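Local coordinates for holo-[acyl-carrier-protein] synthase (Helicobacter pylori, PDB 5XUK), which belongs to the 4'-phosphopantetheinyl transferase superfamily and, as a trimer, holds coenzyme A in pockets lined by two neighbouring subunits, at residues L49-A52 / C53-A56; I72-S75 / P76-P80. All coordinates share one frame; numbering follows the deposited sequence.

Interaction 1: L49-A52 / C53-A56; sequences LKEA and CSKA. With COA (coenzyme A), chain B.
L49-A52 and C53-A56 are successive turns of one α-helix, joined by i to i+4 bonds from C53 N to L49 O, S54 N to K50 O, K55 N to E51 O and A56 N to A52 O. The carbonyl of E51 takes a double load: K55 N reaches it at 3.0 Å, nearly in line with C=O, while the hydroxyl S54 OG donates to the same E51 O at 2.6 Å from the flank, with a C=O...OG angle of 122°. S54 can fold back on the helix because its OG sits between backbone N and carbonyl carbon (chi1 63°). E51 bends at chi2 (-69°), turning its carboxylate toward the pantetheine arm of coenzyme A: OE2 lies 3.0 Å from the ligand methyl CEP, and OE1 takes a weak 3.4 Å bond from N8P. One turn on, K55 passes CG over E51 O (3.5 Å) and then runs extended along the ligand, CE 3.3 Å from ribose O4B, until NZ bonds phosphate oxygen O2A at 3.0 Å. Several oxygens grip that ammonium: it also pairs with D5 and bonds the carbonyls of I4 and of I101 in the second subunit. E51 and A52 touch D5 on strand 2-8. Away from this coenzyme A, L49, A52 and A56 pack on strand 107-114, and L49 also meets strand 97-104.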
loop_
_atom_site.group_PDB
_atom_site.type_symbol
_atom_site.label_atom_id
_atom_site.label_comp_id
_atom_site.label_asym_id
_atom_site.label_seq_id
_atom_site.Cartn_x
_atom_site.Cartn_y
_atom_site.Cartn_z
ATOM N N LEU A 49 -6.487 9.148 0.851
ATOM C CA LEU A 49 -7.526 8.151 1.108
ATOM C C LEU A 49 -8.715 8.294 0.175
ATOM O O LEU A 49 -9.367 7.306 -0.151
ATOM C CB LEU A 49 -7.992 8.252 2.567
ATOM C CG LEU A 49 -9.130 7.347 3.021
ATOM C CD1 LEU A 49 -8.727 5.914 2.792
ATOM C CD2 LEU A 49 -9.448 7.587 4.491
ATOM N N LYS A 50 -9.034 9.524 -0.220
ATOM C CA LYS A 50 -10.165 9.741 -1.110
ATOM C C LYS A 50 -9.778 9.327 -2.530
ATOM O O LYS A 50 -10.524 8.656 -3.223
ATOM C CB LYS A 50 -10.610 11.201 -1.054
ATOM C CG LYS A 50 -11.263 11.569 0.273
ATOM C CD LYS A 50 -12.245 12.736 0.132
ATOM C CE LYS A 50 -12.863 13.118 1.483
ATOM N NZ LYS A 50 -14.141 13.895 1.369
ATOM N N GLU A 51 -8.604 9.729 -2.964
ATOM C CA GLU A 51 -8.070 9.206 -4.216
ATOM C C GLU A 51 -8.072 7.676 -4.240
ATOM O O GLU A 51 -8.557 7.081 -5.191
ATOM C CB GLU A 51 -6.671 9.733 -4.446
ATOM C CG GLU A 51 -6.599 11.227 -4.697
ATOM C CD GLU A 51 -7.212 11.646 -6.028
ATOM O OE1 GLU A 51 -6.874 12.752 -6.506
ATOM O OE2 GLU A 51 -8.013 10.875 -6.598
ATOM N N ALA A 52 -7.598 7.047 -3.159
ATOM C CA ALA A 52 -7.454 5.590 -3.099
ATOM C C ALA A 52 -8.802 4.905 -3.184
ATOM O O ALA A 52 -8.924 3.800 -3.736
ATOM C CB ALA A 52 -6.742 5.186 -1.812
ATOM N N CYS A 53 -9.804 5.541 -2.580
ATOM C CA CYS A 53 -11.185 5.069 -2.635
ATOM C C CYS A 53 -11.757 5.118 -4.053
ATOM O O CYS A 53 -12.536 4.237 -4.442
ATOM C CB CYS A 53 -12.082 5.933 -1.748
ATOM S SG CYS A 53 -13.717 5.201 -1.520
ATOM N N SER A 54 -11.409 6.171 -4.792
ATOM C CA SER A 54 -11.925 6.352 -6.142
ATOM C C SER A 54 -11.279 5.338 -7.081
ATOM O O SER A 54 -11.946 4.824 -7.970
ATOM C CB SER A 54 -11.730 7.779 -6.640
ATOM O OG SER A 54 -10.364 8.186 -6.761
ATOM N N LYS A 55 -10.003 5.024 -6.847
ATOM C CA LYS A 55 -9.300 3.991 -7.616
ATOM C C LYS A 55 -9.795 2.590 -7.280
ATOM O O LYS A 55 -9.814 1.716 -8.142
ATOM C CB LYS A 55 -7.802 4.038 -7.361
ATOM C CG LYS A 55 -7.092 5.283 -7.844
ATOM C CD LYS A 55 -5.600 5.072 -7.696
ATOM C CE LYS A 55 -4.832 6.312 -8.055
ATOM N NZ LYS A 55 -3.412 6.099 -7.727
ATOM N N ALA A 56 -10.178 2.372 -6.026
ATOM C CA ALA A 56 -10.641 1.060 -5.585
ATOM C C ALA A 56 -11.976 0.707 -6.235
ATOM O O ALA A 56 -12.237 -0.464 -6.494
ATOM C CB ALA A 56 -10.752 1.011 -4.064
HETATM N N1A COA B . -9.475 3.458 -11.527
HETATM C C2A COA B . -8.395 2.922 -10.920
HETATM N N3A COA B . -7.148 3.390 -11.108
HETATM C C4A COA B . -6.924 4.420 -11.942
HETATM C C5A COA B . -8.055 5.048 -12.637
HETATM C C6A COA B . -9.397 4.498 -12.376
HETATM N N6A COA B . -10.504 5.017 -12.967
HETATM N N7A COA B . -7.541 6.033 -13.391
HETATM C C8A COA B . -6.195 6.063 -13.199
HETATM N N9A COA B . -5.838 5.078 -12.333
HETATM C C1B COA B . -4.471 4.760 -11.901
HETATM C C2B COA B . -3.589 4.525 -13.132
HETATM O O2B COA B . -2.882 3.286 -13.061
HETATM C C3B COA B . -2.595 5.662 -13.131
HETATM O O3B COA B . -1.269 5.278 -13.484
HETATM P P3B COA B . -0.810 5.034 -15.024
HETATM O O7A COA B . -1.638 6.015 -15.829
HETATM O O8A COA B . 0.649 5.407 -15.041
HETATM O O9A COA B . -1.135 3.562 -15.216
HETATM C C4B COA B . -2.629 6.104 -11.690
HETATM O O4B COA B . -3.948 5.876 -11.198
HETATM C C5B COA B . -2.231 7.551 -11.526
HETATM O O5B COA B . -1.445 7.528 -10.356
HETATM P P1A COA B . -1.453 8.711 -9.311
HETATM O O1A COA B . -0.467 9.685 -9.923
HETATM O O2A COA B . -1.278 8.215 -7.896
HETATM O O3A COA B . -2.974 9.156 -9.396
HETATM P P2A COA B . -3.408 10.630 -8.948
HETATM O O4A COA B . -3.491 10.695 -7.429
HETATM O O5A COA B . -2.517 11.611 -9.690
HETATM O O6A COA B . -4.889 10.660 -9.606
HETATM C CBP COA B . -7.109 9.844 -10.262
HETATM C CCP COA B . -5.649 9.491 -9.966
HETATM C CDP COA B . -7.557 9.196 -11.563
HETATM C CEP COA B . -7.991 9.319 -9.138
HETATM C CAP COA B . -7.216 11.374 -10.406
HETATM O OAP COA B . -6.821 11.757 -11.728
HETATM C C9P COA B . -8.583 11.932 -10.151
HETATM O O9P COA B . -9.579 11.396 -10.613
HETATM N N8P COA B . -8.610 13.045 -9.415
#

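Interaction 2: I72-S75 / P76-P80; sequences ISKS and PKNAP. With COA (coenzyme A), chain C.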
loop_
_atom_site.group_PDB
_atom_site.type_symbol
_atom_site.label_atom_id
_atom_site.label_comp_id
_atom_site.label_asym_id
_atom_site.label_seq_id
_atom_site.Cartn_x
_atom_site.Cartn_y
_atom_site.Cartn_z
ATOM N N ILE A 72 -14.981 10.568 5.263
ATOM C CA ILE A 72 -14.048 9.967 6.216
ATOM C C ILE A 72 -14.424 10.386 7.649
ATOM O O ILE A 72 -14.691 11.557 7.897
ATOM C CB ILE A 72 -12.591 10.425 5.976
ATOM C CG1 ILE A 72 -12.143 10.154 4.529
ATOM C CG2 ILE A 72 -11.650 9.720 6.961
ATOM C CD1 ILE A 72 -11.012 11.066 4.099
ATOM N N SER A 73 -14.433 9.425 8.571
ATOM C CA SER A 73 -14.567 9.673 10.007
ATOM C C SER A 73 -13.587 8.783 10.773
ATOM O O SER A 73 -12.903 7.945 10.178
ATOM C CB SER A 73 -15.995 9.393 10.478
ATOM O OG SER A 73 -16.397 8.063 10.180
ATOM N N LYS A 74 -13.528 8.974 12.091
ATOM C CA LYS A 74 -12.586 8.268 12.950
ATOM C C LYS A 74 -13.291 7.443 14.019
ATOM O O LYS A 74 -14.285 7.879 14.594
ATOM C CB LYS A 74 -11.664 9.259 13.655
ATOM C CG LYS A 74 -10.696 10.029 12.770
ATOM C CD LYS A 74 -9.849 9.124 11.874
ATOM C CE LYS A 74 -8.436 9.650 11.690
ATOM N NZ LYS A 74 -8.292 11.092 12.045
ATOM N N SER A 75 -12.749 6.257 14.293
ATOM C CA SER A 75 -13.205 5.422 15.390
ATOM C C SER A 75 -12.766 6.069 16.707
ATOM O O SER A 75 -11.972 7.020 16.705
ATOM C CB SER A 75 -12.615 4.010 15.262
ATOM O OG SER A 75 -11.275 3.966 15.742
ATOM N N PRO A 76 -13.268 5.564 17.843
ATOM C CA PRO A 76 -12.762 6.074 19.133
ATOM C C PRO A 76 -11.248 5.863 19.325
ATOM O O PRO A 76 -10.603 6.644 20.027
ATOM C CB PRO A 76 -13.552 5.275 20.170
ATOM C CG PRO A 76 -14.769 4.793 19.453
ATOM C CD PRO A 76 -14.373 4.607 18.016
ATOM N N LYS A 77 -10.688 4.835 18.686
ATOM C CA LYS A 77 -9.241 4.582 18.736
ATOM C C LYS A 77 -8.455 5.220 17.570
ATOM O O LYS A 77 -7.324 4.819 17.307
ATOM C CB LYS A 77 -8.982 3.072 18.766
ATOM C CG LYS A 77 -9.646 2.343 19.922
ATOM C CD LYS A 77 -9.672 0.838 19.698
ATOM C CE LYS A 77 -10.272 0.108 20.893
ATOM N NZ LYS A 77 -11.718 0.418 21.090
ATOM N N ASN A 78 -9.053 6.198 16.884
ATOM C CA ASN A 78 -8.416 6.959 15.780
ATOM C C ASN A 78 -8.175 6.166 14.476
ATOM O O ASN A 78 -7.325 6.526 13.667
ATOM C CB ASN A 78 -7.124 7.641 16.250
ATOM C CG ASN A 78 -6.679 8.769 15.324
ATOM O OD1 ASN A 78 -7.502 9.416 14.666
ATOM N ND2 ASN A 78 -5.370 9.014 15.272
ATOM N N ALA A 79 -8.943 5.099 14.282
ATOM C CA ALA A 79 -8.914 4.308 13.063
ATOM C C ALA A 79 -9.745 5.014 11.975
ATOM O O ALA A 79 -10.880 5.419 12.246
ATOM C CB ALA A 79 -9.502 2.934 13.344
ATOM N N PRO A 80 -9.201 5.152 10.744
ATOM C CA PRO A 80 -9.970 5.821 9.680
ATOM C C PRO A 80 -11.126 4.976 9.175
ATOM O O PRO A 80 -10.946 3.797 8.886
ATOM C CB PRO A 80 -8.944 6.040 8.572
ATOM C CG PRO A 80 -7.880 5.030 8.817
ATOM C CD PRO A 80 -7.832 4.819 10.309
HETATM N N1A COA C . -6.448 1.802 13.776
HETATM C C2A COA C . -6.203 2.055 12.472
HETATM N N3A COA C . -5.543 3.150 12.056
HETATM C C4A COA C . -5.110 4.064 12.940
HETATM C C5A COA C . -5.347 3.853 14.374
HETATM C C6A COA C . -6.063 2.626 14.766
HETATM N N6A COA C . -6.322 2.342 16.069
HETATM N N7A COA C . -4.815 4.910 15.010
HETATM C C8A COA C . -4.263 5.737 14.080
HETATM N N9A COA C . -4.460 5.219 12.839
HETATM C C1B COA C . -4.046 5.833 11.572
HETATM C C2B COA C . -4.609 7.256 11.485
HETATM O O2B COA C . -5.318 7.483 10.267
HETATM C C3B COA C . -3.403 8.163 11.532
HETATM O O3B COA C . -3.473 9.273 10.641
HETATM P P3B COA C . -4.343 10.606 10.971
HETATM O O7A COA C . -4.266 10.748 12.478
HETATM O O8A COA C . -3.598 11.718 10.279
HETATM O O9A COA C . -5.701 10.242 10.398
HETATM C C4B COA C . -2.297 7.234 11.100
HETATM O O4B COA C . -2.630 5.924 11.555
HETATM C C5B COA C . -0.949 7.665 11.627
HETATM O O5B COA C . -0.093 7.417 10.535
HETATM P P1A COA C . 1.390 6.911 10.723
HETATM O O1A COA C . 2.138 8.202 10.982
HETATM O O2A COA C . 1.813 5.978 9.615
HETATM O O3A COA C . 1.212 5.975 11.992
HETATM P P2A COA C . 2.470 5.628 12.920
HETATM O O4A COA C . 3.307 4.542 12.256
HETATM O O5A COA C . 3.122 6.943 13.308
HETATM O O6A COA C . 1.673 5.035 14.201
HETATM C CBP COA C . -0.019 3.766 15.446
HETATM C CCP COA C . 0.324 4.533 14.165
HETATM C CDP COA C . -1.365 4.221 15.990
HETATM C CEP COA C . -0.108 2.279 15.133
HETATM C CAP COA C . 1.069 4.066 16.495
HETATM O OAP COA C . 0.787 5.318 17.129
HETATM C C9P COA C . 1.210 3.025 17.563
HETATM O O9P COA C . 0.228 2.540 18.105
HETATM N N8P COA C . 2.467 2.705 17.876
#
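From N78 to P80 the chain, bonded back to S75, lies along one face of the coenzyme A adenine. N78 O sits over the five-membered ring, 3.2 Å from C8A; A79 CB covers N1A at 3.3 Å, and P80 CD sits at the rim of the same face, just outside N3A, 3.3 Å away. At the amino edge, K77 O comes within 2.9 Å of N6A, set out of the ring plane on the same side as N78 and A79. The N78 amide, with CG anti to its backbone N (chi1 -162°), runs alongside the K74 chain in the same direction. Its OD1 is 3.1 Å from K74 CE, and its ND2 makes a weak bond to phosphate oxygen O7A. K74, bent from chi2 onward, brings NZ to 3.2 Å from O9A of that phosphate, where its charge probably helps offset the ligand's. Behind the adenine face, S75 organises the turn: its OG accepts A79 N at 3.0 Å and, weakly, K77 N, while S75 N bonds A79 O in the carbonyl plane, at 2.9 Å. S75 O takes N78 N, closing a type I turn, and N78 adopts left-handed backbone angles (70°/23°). This is a 3:5 β-hairpin, a type I turn with a G1 bulge, joining strands 70-74 and 80-84 through the non-hydrogen-bonded pair K74-P80; its bulge and returning arm form one wall of the adenine site.

Interactions 1 and 2 have centres about 17 Å apart and serve two different coenzyme A molecules. They meet where strand 70-74 lies against helix 40-56: I72 CG1 packs on L49 CD2 at 3.7 Å, and I72 CD1 on K50 CE at 3.8 Å. E32 adds a polar tie, its carboxylate pairing with K50 NZ and accepting I72 N. The helix turn 49-56 faces a ligand that S42, S102 and H103 of the second subunit also bind, whereas the hairpin 72-80 faces one reached by K55 and I61 of the third subunit. One chain thus supplies complementary walls to two interfacial pockets of the trimer.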